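Local coordinates for protein LYND (Lyngbya aestuarii, PDB 4V1T) that probably acts as an ATP-dependent YcaO-type cyclodehydratase, turning residues such as cysteine in a precursor peptide into azoline rings during cyanobactin biosynthesis, at residues R590-T598 with L669-P677; W480-I491 with P519-G527. All coordinates share one frame; numbering follows the deposited sequence.

Contact 1 (R590-T598 with L669-P677); sequences RDLWVLDLT and LADHPYLLP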
loop_
_atom_site.group_PDB
_atom_site.type_symbol
_atom_site.label_atom_id
_atom_site.label_comp_id
_atom_site.label_asym_id
_atom_site.label_seq_id
_atom_site.Cartn_x
_atom_site.Cartn_y
_atom_site.Cartn_z
ATOM N N ARG B 590 -26.715 19.696 3.187
ATOM C CA ARG B 590 -26.222 20.235 4.439
ATOM C C ARG B 590 -25.761 21.678 4.325
ATOM O O ARG B 590 -25.354 22.141 3.257
ATOM C CB ARG B 590 -25.056 19.391 4.949
ATOM C CG ARG B 590 -25.469 18.166 5.738
ATOM C CD ARG B 590 -24.252 17.436 6.279
ATOM N NE ARG B 590 -24.635 16.355 7.181
ATOM C CZ ARG B 590 -24.901 16.507 8.476
ATOM N NH1 ARG B 590 -24.803 17.695 9.050
ATOM N NH2 ARG B 590 -25.237 15.457 9.204
ATOM N N ASP B 591 -25.845 22.390 5.442
ATOM C CA ASP B 591 -25.211 23.693 5.592
ATOM C C ASP B 591 -24.029 23.530 6.519
ATOM O O ASP B 591 -24.059 22.696 7.426
ATOM C CB ASP B 591 -26.186 24.723 6.165
ATOM C CG ASP B 591 -27.117 25.299 5.114
ATOM O OD1 ASP B 591 -26.672 25.548 3.964
ATOM O OD2 ASP B 591 -28.298 25.513 5.451
ATOM N N LEU B 592 -22.990 24.325 6.285
ATOM C CA LEU B 592 -21.781 24.278 7.095
ATOM C C LEU B 592 -21.301 25.681 7.425
ATOM O O LEU B 592 -21.105 26.512 6.533
ATOM C CB LEU B 592 -20.686 23.511 6.361
ATOM C CG LEU B 592 -19.320 23.447 7.048
ATOM C CD1 LEU B 592 -19.393 22.646 8.330
ATOM C CD2 LEU B 592 -18.293 22.854 6.097
ATOM N N TRP B 593 -21.113 25.938 8.712
ATOM C CA TRP B 593 -20.581 27.209 9.171
ATOM C C TRP B 593 -19.650 26.985 10.347
ATOM O O TRP B 593 -19.606 25.893 10.911
ATOM C CB TRP B 593 -21.716 28.168 9.549
ATOM C CG TRP B 593 -22.555 27.703 10.685
ATOM C CD1 TRP B 593 -22.397 28.015 12.003
ATOM C CD2 TRP B 593 -23.690 26.838 10.611
ATOM N NE1 TRP B 593 -23.368 27.409 12.753
ATOM C CE2 TRP B 593 -24.177 26.679 11.923
ATOM C CE3 TRP B 593 -24.349 26.188 9.560
ATOM C CZ2 TRP B 593 -25.288 25.885 12.216
ATOM C CZ3 TRP B 593 -25.451 25.399 9.854
ATOM C CH2 TRP B 593 -25.913 25.261 11.176
ATOM N N VAL B 594 -18.921 28.032 10.718
ATOM C CA VAL B 594 -17.939 27.951 11.792
ATOM C C VAL B 594 -18.165 29.042 12.832
ATOM O O VAL B 594 -18.459 30.186 12.479
ATOM C CB VAL B 594 -16.507 28.053 11.226
ATOM C CG1 VAL B 594 -15.468 28.067 12.340
ATOM C CG2 VAL B 594 -16.242 26.903 10.275
ATOM N N LEU B 595 -18.016 28.677 14.108
ATOM C CA LEU B 595 -18.117 29.631 15.221
ATOM C C LEU B 595 -16.762 29.887 15.882
ATOM O O LEU B 595 -15.933 28.991 15.972
ATOM C CB LEU B 595 -19.087 29.115 16.284
ATOM C CG LEU B 595 -20.518 28.813 15.859
ATOM C CD1 LEU B 595 -21.290 28.344 17.070
ATOM C CD2 LEU B 595 -21.193 30.017 15.218
ATOM N N ASP B 596 -16.555 31.109 16.353
ATOM C CA ASP B 596 -15.335 31.460 17.072
ATOM C C ASP B 596 -15.479 31.136 18.563
ATOM O O ASP B 596 -16.402 31.611 19.208
ATOM C CB ASP B 596 -15.019 32.945 16.892
ATOM C CG ASP B 596 -13.851 33.397 17.750
ATOM O OD1 ASP B 596 -12.699 33.252 17.300
ATOM O OD2 ASP B 596 -14.085 33.887 18.878
ATOM N N LEU B 597 -14.554 30.335 19.085
ATOM C CA LEU B 597 -14.528 29.943 20.495
ATOM C C LEU B 597 -13.299 30.507 21.221
ATOM O O LEU B 597 -13.032 30.170 22.383
ATOM C CB LEU B 597 -14.540 28.415 20.601
ATOM C CG LEU B 597 -15.878 27.709 20.799
ATOM C CD1 LEU B 597 -17.007 28.353 20.004
ATOM C CD2 LEU B 597 -15.737 26.240 20.426
ATOM N N THR B 598 -12.554 31.368 20.531
ATOM C CA THR B 598 -11.338 31.944 21.086
ATOM C C THR B 598 -11.629 32.675 22.398
ATOM O O THR B 598 -12.386 33.639 22.417
ATOM C CB THR B 598 -10.693 32.918 20.089
ATOM O OG1 THR B 598 -10.637 32.301 18.795
ATOM C CG2 THR B 598 -9.278 33.297 20.542
ATOM N N LEU B 669 -32.143 22.448 15.473
ATOM C CA LEU B 669 -31.443 23.720 15.588
ATOM C C LEU B 669 -32.256 24.663 16.485
ATOM O O LEU B 669 -31.701 25.456 17.243
ATOM C CB LEU B 669 -31.236 24.322 14.196
ATOM C CG LEU B 669 -29.938 25.034 13.836
ATOM C CD1 LEU B 669 -28.693 24.312 14.294
ATOM C CD2 LEU B 669 -29.892 25.204 12.333
ATOM N N ALA B 670 -33.575 24.546 16.406
ATOM C CA ALA B 670 -34.470 25.353 17.227
ATOM C C ALA B 670 -34.358 25.028 18.710
ATOM O O ALA B 670 -34.792 25.810 19.552
ATOM C CB ALA B 670 -35.902 25.167 16.767
ATOM N N ASP B 671 -33.793 23.870 19.031
ATOM C CA ASP B 671 -33.608 23.463 20.424
ATOM C C ASP B 671 -32.312 24.009 21.017
ATOM O O ASP B 671 -32.138 23.992 22.232
ATOM C CB ASP B 671 -33.594 21.935 20.538
ATOM C CG ASP B 671 -34.960 21.314 20.338
ATOM O OD1 ASP B 671 -35.855 21.542 21.175
ATOM O OD2 ASP B 671 -35.126 20.561 19.361
ATOM N N HIS B 672 -31.392 24.452 20.156
ATOM C CA HIS B 672 -30.075 24.929 20.584
ATOM C C HIS B 672 -29.628 26.123 19.738
ATOM O O HIS B 672 -28.786 25.982 18.859
ATOM C CB HIS B 672 -29.048 23.802 20.478
ATOM C CG HIS B 672 -29.504 22.513 21.084
ATOM N ND1 HIS B 672 -29.333 22.215 22.420
ATOM C CD2 HIS B 672 -30.141 21.450 20.539
ATOM C CE1 HIS B 672 -29.840 21.020 22.671
ATOM N NE2 HIS B 672 -30.341 20.535 21.547
ATOM N N PRO B 673 -30.206 27.307 19.998
ATOM C CA PRO B 673 -29.899 28.506 19.200
ATOM C C PRO B 673 -28.452 28.976 19.322
ATOM O O PRO B 673 -27.979 29.739 18.474
ATOM C CB PRO B 673 -30.858 29.561 19.767
ATOM C CG PRO B 673 -31.170 29.096 21.136
ATOM C CD PRO B 673 -31.139 27.601 21.100
ATOM N N TYR B 674 -27.760 28.517 20.361
ATOM C CA TYR B 674 -26.350 28.822 20.543
ATOM C C TYR B 674 -25.448 28.061 19.550
ATOM O O TYR B 674 -24.221 28.183 19.602
ATOM C CB TYR B 674 -25.919 28.514 21.981
ATOM C CG TYR B 674 -26.242 27.103 22.445
ATOM C CD1 TYR B 674 -27.468 26.806 23.027
ATOM C CD2 TYR B 674 -25.318 26.076 22.310
ATOM C CE1 TYR B 674 -27.767 25.525 23.444
ATOM C CE2 TYR B 674 -25.606 24.793 22.729
ATOM C CZ TYR B 674 -26.828 24.525 23.291
ATOM O OH TYR B 674 -27.113 23.253 23.705
ATOM N N LEU B 675 -26.055 27.282 18.654
ATOM C CA LEU B 675 -25.319 26.579 17.608
ATOM C C LEU B 675 -25.140 27.433 16.361
ATOM O O LEU B 675 -24.159 27.279 15.635
ATOM C CB LEU B 675 -26.030 25.282 17.225
ATOM C CG LEU B 675 -25.982 24.123 18.224
ATOM C CD1 LEU B 675 -26.697 22.926 17.626
ATOM C CD2 LEU B 675 -24.560 23.744 18.601
ATOM N N LEU B 676 -26.089 28.325 16.100
ATOM C CA LEU B 676 -26.005 29.170 14.922
ATOM C C LEU B 676 -25.446 30.525 15.329
ATOM O O LEU B 676 -25.583 30.937 16.479
ATOM C CB LEU B 676 -27.363 29.287 14.229
ATOM C CG LEU B 676 -28.530 29.875 15.008
ATOM C CD1 LEU B 676 -28.548 31.395 14.883
ATOM C CD2 LEU B 676 -29.830 29.274 14.497
ATOM N N PRO B 677 -24.781 31.215 14.397
ATOM C CA PRO B 677 -24.144 32.473 14.778
ATOM C C PRO B 677 -25.147 33.583 15.048
ATOM O O PRO B 677 -26.209 33.616 14.424
ATOM C CB PRO B 677 -23.284 32.799 13.564
ATOM C CG PRO B 677 -24.003 32.162 12.414
ATOM C CD PRO B 677 -24.612 30.911 12.965
#

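Contact 2 (W480-I491 with P519-G527); sequences WIPQRFDASQAI and PPEHRFARG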
loop_
_atom_site.group_PDB
_atom_site.type_symbol
_atom_site.label_atom_id
_atom_site.label_comp_id
_atom_site.label_asym_id
_atom_site.label_seq_id
_atom_site.Cartn_x
_atom_site.Cartn_y
_atom_site.Cartn_z
ATOM N N TRP B 480 -19.303 10.470 33.947
ATOM C CA TRP B 480 -19.273 9.685 35.164
ATOM C C TRP B 480 -18.590 10.481 36.261
ATOM O O TRP B 480 -17.483 10.984 36.073
ATOM C CB TRP B 480 -18.532 8.373 34.937
ATOM C CG TRP B 480 -18.578 7.452 36.122
ATOM C CD1 TRP B 480 -19.656 6.741 36.561
ATOM C CD2 TRP B 480 -17.497 7.133 37.004
ATOM N NE1 TRP B 480 -19.316 6.002 37.673
ATOM C CE2 TRP B 480 -17.993 6.222 37.962
ATOM C CE3 TRP B 480 -16.152 7.527 37.077
ATOM C CZ2 TRP B 480 -17.196 5.699 38.983
ATOM C CZ3 TRP B 480 -15.360 7.003 38.093
ATOM C CH2 TRP B 480 -15.888 6.101 39.036
ATOM N N ILE B 481 -19.266 10.603 37.404
ATOM C CA ILE B 481 -18.715 11.324 38.544
ATOM C C ILE B 481 -18.057 10.326 39.476
ATOM O O ILE B 481 -18.747 9.489 40.045
ATOM C CB ILE B 481 -19.800 12.100 39.310
ATOM C CG1 ILE B 481 -20.642 12.937 38.335
ATOM C CG2 ILE B 481 -19.164 12.991 40.386
ATOM C CD1 ILE B 481 -21.926 13.475 38.951
ATOM N N PRO B 482 -16.728 10.412 39.654
ATOM C CA PRO B 482 -16.097 9.421 40.517
ATOM C C PRO B 482 -16.370 9.675 41.983
ATOM O O PRO B 482 -16.894 10.730 42.333
ATOM C CB PRO B 482 -14.601 9.575 40.212
ATOM C CG PRO B 482 -14.441 10.881 39.518
ATOM C CD PRO B 482 -15.795 11.482 39.274
ATOM N N GLN B 483 -16.038 8.705 42.827
ATOM C CA GLN B 483 -16.098 8.893 44.269
ATOM C C GLN B 483 -15.109 9.990 44.656
ATOM O O GLN B 483 -14.227 10.349 43.869
ATOM C CB GLN B 483 -15.766 7.593 45.009
ATOM C CG GLN B 483 -16.654 6.409 44.651
ATOM C CD GLN B 483 -16.111 5.099 45.179
ATOM O OE1 GLN B 483 -15.261 5.083 46.061
ATOM N NE2 GLN B 483 -16.595 3.992 44.632
ATOM N N ARG B 484 -15.247 10.523 45.864
ATOM C CA ARG B 484 -14.345 11.569 46.312
ATOM C C ARG B 484 -12.982 11.000 46.628
ATOM O O ARG B 484 -12.837 9.831 46.934
ATOM C CB ARG B 484 -14.907 12.310 47.533
ATOM C CG ARG B 484 -15.973 13.332 47.170
ATOM C CD ARG B 484 -16.116 14.397 48.228
ATOM N NE ARG B 484 -15.420 15.629 47.861
ATOM C CZ ARG B 484 -16.006 16.753 47.446
ATOM N NH1 ARG B 484 -17.325 16.846 47.330
ATOM N NH2 ARG B 484 -15.258 17.801 47.152
ATOM N N PHE B 485 -11.976 11.849 46.537
ATOM C CA PHE B 485 -10.622 11.460 46.861
ATOM C C PHE B 485 -10.364 11.527 48.364
ATOM O O PHE B 485 -10.271 12.613 48.928
ATOM C CB PHE B 485 -9.659 12.378 46.139
ATOM C CG PHE B 485 -8.229 12.105 46.452
ATOM C CD1 PHE B 485 -7.631 10.957 45.994
ATOM C CD2 PHE B 485 -7.480 13.002 47.190
ATOM C CE1 PHE B 485 -6.317 10.697 46.270
ATOM C CE2 PHE B 485 -6.158 12.750 47.471
ATOM C CZ PHE B 485 -5.575 11.593 47.014
ATOM N N ASP B 486 -10.266 10.366 49.007
ATOM C CA ASP B 486 -9.862 10.283 50.418
ATOM C C ASP B 486 -8.357 10.521 50.559
ATOM O O ASP B 486 -7.540 9.613 50.360
ATOM C CB ASP B 486 -10.245 8.927 51.009
ATOM C CG ASP B 486 -9.959 8.835 52.500
ATOM O OD1 ASP B 486 -9.648 9.868 53.123
ATOM O OD2 ASP B 486 -10.055 7.723 53.055
ATOM N N ALA B 487 -7.998 11.748 50.917
ATOM C CA ALA B 487 -6.599 12.155 50.985
ATOM C C ALA B 487 -5.829 11.417 52.079
ATOM O O ALA B 487 -4.596 11.449 52.106
ATOM C CB ALA B 487 -6.506 13.653 51.196
ATOM N N SER B 488 -6.547 10.751 52.979
ATOM C CA SER B 488 -5.901 9.980 54.035
ATOM C C SER B 488 -5.304 8.687 53.484
ATOM O O SER B 488 -4.424 8.101 54.097
ATOM C CB SER B 488 -6.893 9.661 55.153
ATOM O OG SER B 488 -7.821 8.678 54.738
ATOM N N GLN B 489 -5.783 8.251 52.325
ATOM C CA GLN B 489 -5.324 7.004 51.731
ATOM C C GLN B 489 -3.977 7.164 51.042
ATOM O O GLN B 489 -3.752 8.130 50.315
ATOM C CB GLN B 489 -6.340 6.483 50.716
ATOM C CG GLN B 489 -7.687 6.104 51.305
ATOM C CD GLN B 489 -7.608 4.908 52.234
ATOM O OE1 GLN B 489 -6.600 4.209 52.283
ATOM N NE2 GLN B 489 -8.678 4.669 52.976
ATOM N N ALA B 490 -3.083 6.209 51.278
ATOM C CA ALA B 490 -1.858 6.114 50.507
ATOM C C ALA B 490 -2.240 5.647 49.108
ATOM O O ALA B 490 -3.078 4.767 48.948
ATOM C CB ALA B 490 -0.877 5.156 51.149
ATOM N N ILE B 491 -1.635 6.257 48.097
ATOM C CA ILE B 491 -1.973 5.967 46.704
ATOM C C ILE B 491 -0.719 6.036 45.863
ATOM O O ILE B 491 0.335 6.429 46.347
ATOM C CB ILE B 491 -3.002 6.962 46.150
ATOM C CG1 ILE B 491 -2.415 8.374 46.188
ATOM C CG2 ILE B 491 -4.306 6.868 46.947
ATOM C CD1 ILE B 491 -3.368 9.439 45.766
ATOM N N PRO B 519 -9.312 0.355 43.928
ATOM C CA PRO B 519 -10.235 -0.430 44.754
ATOM C C PRO B 519 -11.673 0.076 44.617
ATOM O O PRO B 519 -11.863 1.270 44.413
ATOM C CB PRO B 519 -9.712 -0.215 46.179
ATOM C CG PRO B 519 -8.289 0.194 46.007
ATOM C CD PRO B 519 -8.239 0.968 44.730
ATOM N N PRO B 520 -12.670 -0.820 44.714
ATOM C CA PRO B 520 -14.058 -0.400 44.498
ATOM C C PRO B 520 -14.528 0.666 45.486
ATOM O O PRO B 520 -15.422 1.440 45.164
ATOM C CB PRO B 520 -14.857 -1.699 44.688
ATOM C CG PRO B 520 -13.873 -2.799 44.442
ATOM C CD PRO B 520 -12.563 -2.274 44.934
ATOM N N GLU B 521 -13.907 0.714 46.660
ATOM C CA GLU B 521 -14.276 1.682 47.683
ATOM C C GLU B 521 -13.537 3.009 47.517
ATOM O O GLU B 521 -13.739 3.927 48.301
ATOM C CB GLU B 521 -13.998 1.115 49.076
ATOM C CG GLU B 521 -14.733 -0.182 49.389
ATOM C CD GLU B 521 -14.049 -1.414 48.817
ATOM O OE1 GLU B 521 -13.049 -1.260 48.078
ATOM O OE2 GLU B 521 -14.513 -2.539 49.111
ATOM N N HIS B 522 -12.686 3.118 46.498
ATOM C CA HIS B 522 -11.880 4.326 46.316
ATOM C C HIS B 522 -11.604 4.613 44.838
ATOM O O HIS B 522 -10.462 4.859 44.429
ATOM C CB HIS B 522 -10.573 4.192 47.102
ATOM C CG HIS B 522 -9.824 5.474 47.276
ATOM N ND1 HIS B 522 -10.431 6.715 47.204
ATOM C CD2 HIS B 522 -8.519 5.718 47.538
ATOM C CE1 HIS B 522 -9.531 7.657 47.399
ATOM N NE2 HIS B 522 -8.357 7.080 47.608
ATOM N N ARG B 523 -12.659 4.582 44.034
ATOM C CA ARG B 523 -12.539 4.864 42.614
ATOM C C ARG B 523 -12.750 6.350 42.370
ATOM O O ARG B 523 -13.846 6.780 42.023
ATOM C CB ARG B 523 -13.545 4.032 41.811
ATOM C CG ARG B 523 -13.302 2.531 41.880
ATOM C CD ARG B 523 -13.687 1.832 40.586
ATOM N NE ARG B 523 -14.710 0.807 40.799
ATOM C CZ ARG B 523 -14.478 -0.496 40.949
ATOM N NH1 ARG B 523 -13.243 -0.980 40.914
ATOM N NH2 ARG B 523 -15.496 -1.324 41.142
ATOM N N PHE B 524 -11.689 7.131 42.552
ATOM C CA PHE B 524 -11.799 8.587 42.552
ATOM C C PHE B 524 -11.484 9.223 41.208
ATOM O O PHE B 524 -11.494 10.447 41.089
ATOM C CB PHE B 524 -10.879 9.187 43.622
ATOM C CG PHE B 524 -9.429 8.845 43.434
ATOM C CD1 PHE B 524 -8.638 9.568 42.557
ATOM C CD2 PHE B 524 -8.858 7.794 44.136
ATOM C CE1 PHE B 524 -7.307 9.243 42.380
ATOM C CE2 PHE B 524 -7.527 7.469 43.969
ATOM C CZ PHE B 524 -6.750 8.193 43.093
ATOM N N ALA B 525 -11.215 8.406 40.192
ATOM C CA ALA B 525 -10.919 8.932 38.867
ATOM C C ALA B 525 -10.927 7.845 37.808
ATOM O O ALA B 525 -10.675 6.686 38.106
ATOM C CB ALA B 525 -9.556 9.626 38.874
ATOM N N ARG B 526 -11.239 8.249 36.578
ATOM C CA ARG B 526 -11.020 7.443 35.379
ATOM C C ARG B 526 -10.164 8.260 34.416
ATOM O O ARG B 526 -10.523 9.390 34.068
ATOM C CB ARG B 526 -12.341 7.078 34.701
ATOM C CG ARG B 526 -13.085 5.937 35.346
ATOM C CD ARG B 526 -14.464 5.773 34.741
ATOM N NE ARG B 526 -15.253 4.788 35.476
ATOM C CZ ARG B 526 -16.520 4.484 35.208
ATOM N NH1 ARG B 526 -17.162 5.088 34.212
ATOM N NH2 ARG B 526 -17.148 3.570 35.939
ATOM N N GLY B 527 -9.033 7.701 34.002
ATOM C CA GLY B 527 -8.152 8.387 33.063
ATOM C C GLY B 527 -8.870 8.727 31.771
ATOM O O GLY B 527 -9.463 7.856 31.143
HETATM O O HOH W 1 -12.738 12.503 42.534
#

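Contact 1 (R590-T598 with L669-P677)
W593 lays its indole across the end of the loop 669-677, pressing CD1 against CD of P677 at 3.8 Å and pointing its pyrrole nitrogen at the backbone of the same loop. NE1 gives its hydrogen to O of L675, 3.0 Å away, in a nearly straight bond (162° at the hydrogen). The acceptor lies in the indole plane, while the carbonyl is entered with a modest tilt from its own plane. That bond, together with the packing of P677 and L669, helps hold the ring's rotation. With CG between the backbone N and the carbonyl carbon (chi1 63°), the indole is carried over to L675 and P677. At the far corner of the six-membered ring, CH2 meets CD2 of L669 at 4.1 Å, the leucine arriving from the opposite direction, so the indole bridges the two ends of the loop.

L595, two residues along the strand and on the same side, sends one methyl, CD1, to within 3.4 Å of O of L675. The other, CD2, touches CB of P677 at 3.9 Å, the two side chains crossing at about a right angle. Beneath this surface the loop is braced by its own bonds: N of L675 to O of H672 at 3.0 Å, and ND1 of H672 with OH of Y674, a hydroxyl also bonded to N769.

Strand 590-596 is an outermost strand of a three-stranded antiparallel sheet, paired with strand 605-612. Helix 576-587 packs on L592, W558 of helix 538-561 touches both L595 and L675, and the loop 669-677, following helix 661-666, covers W593 and L595.

Contact 2 (W480-I491 with P519-G527)
Q483 meets the backbone of 520-523 with both its own backbone and its side-chain amide. Its N donates to O of R523 at 3.0 Å, although the bond is bent (138° at the hydrogen). The chain runs out extended beyond CG, and its NE2 reaches O of P520 at 2.9 Å in a much straighter bond (167°) that lies close to the amide plane. OE1 accepts a weak bond from N of R523; the nearby O of E521 is another acceptor and contributes no bond. The remaining backbone acceptor, O of Q483, takes a water hydrogen at 2.9 Å, and that water gives its other hydrogen to O of F524, tying the two carbonyls together. CA of F524 adds a C-H...O contact to O of Q483.

These are two irregular loops of the YcaO region, one running into strand 491-498 and the other ahead of strand 532-535, and they are stitched by amides rather than by sheet pairing. R523 centres an inverse gamma turn, while D486 opens an Asx turn: its OD1 accepts from both N and OG of S488, which come from the same face of the carboxylate.

On one flank the guanidinium of R526 lies flat over W480, planes 5° apart, with CZ 3.5 Å from the centroid of the six-membered ring, a cation-pi stack; CA of P482 sits against the indole's opposite face. On the other flank F485 turns its edge to the face of F524, CD1 standing over the centre of that ring, in a T-shaped pair with centroids 5.0 Å apart. H522, with CD2 of F524 over one face, completes the aromatic cluster, and Q489 lies alongside its ring, running the other way, with CB 3.8 Å from NE2. F485 also meets H452 edge-to-face.

Overall arrangement
Both contacts belong to the YcaO part of the chain, yet they are separate: their centres lie 38 Å apart, their nearest atoms about 18 Å. Both are only partly buried and far from the chain's centre (about 36 and 31 Å from their own centres), so neither is a core contact. Contact 1 joins a sheet-edge strand to a loop, is largely apolar, and crosses with a single hydrogen bond; none of its touching residues is exposed. Contact 2 joins two loops, buries more area (668 against 261 Å²), and is the more solvent-exposed, with six exposed residues among fifteen; its amide bonds, water and arginine stack lie beside an aromatic cluster in which F485 and F524 are buried.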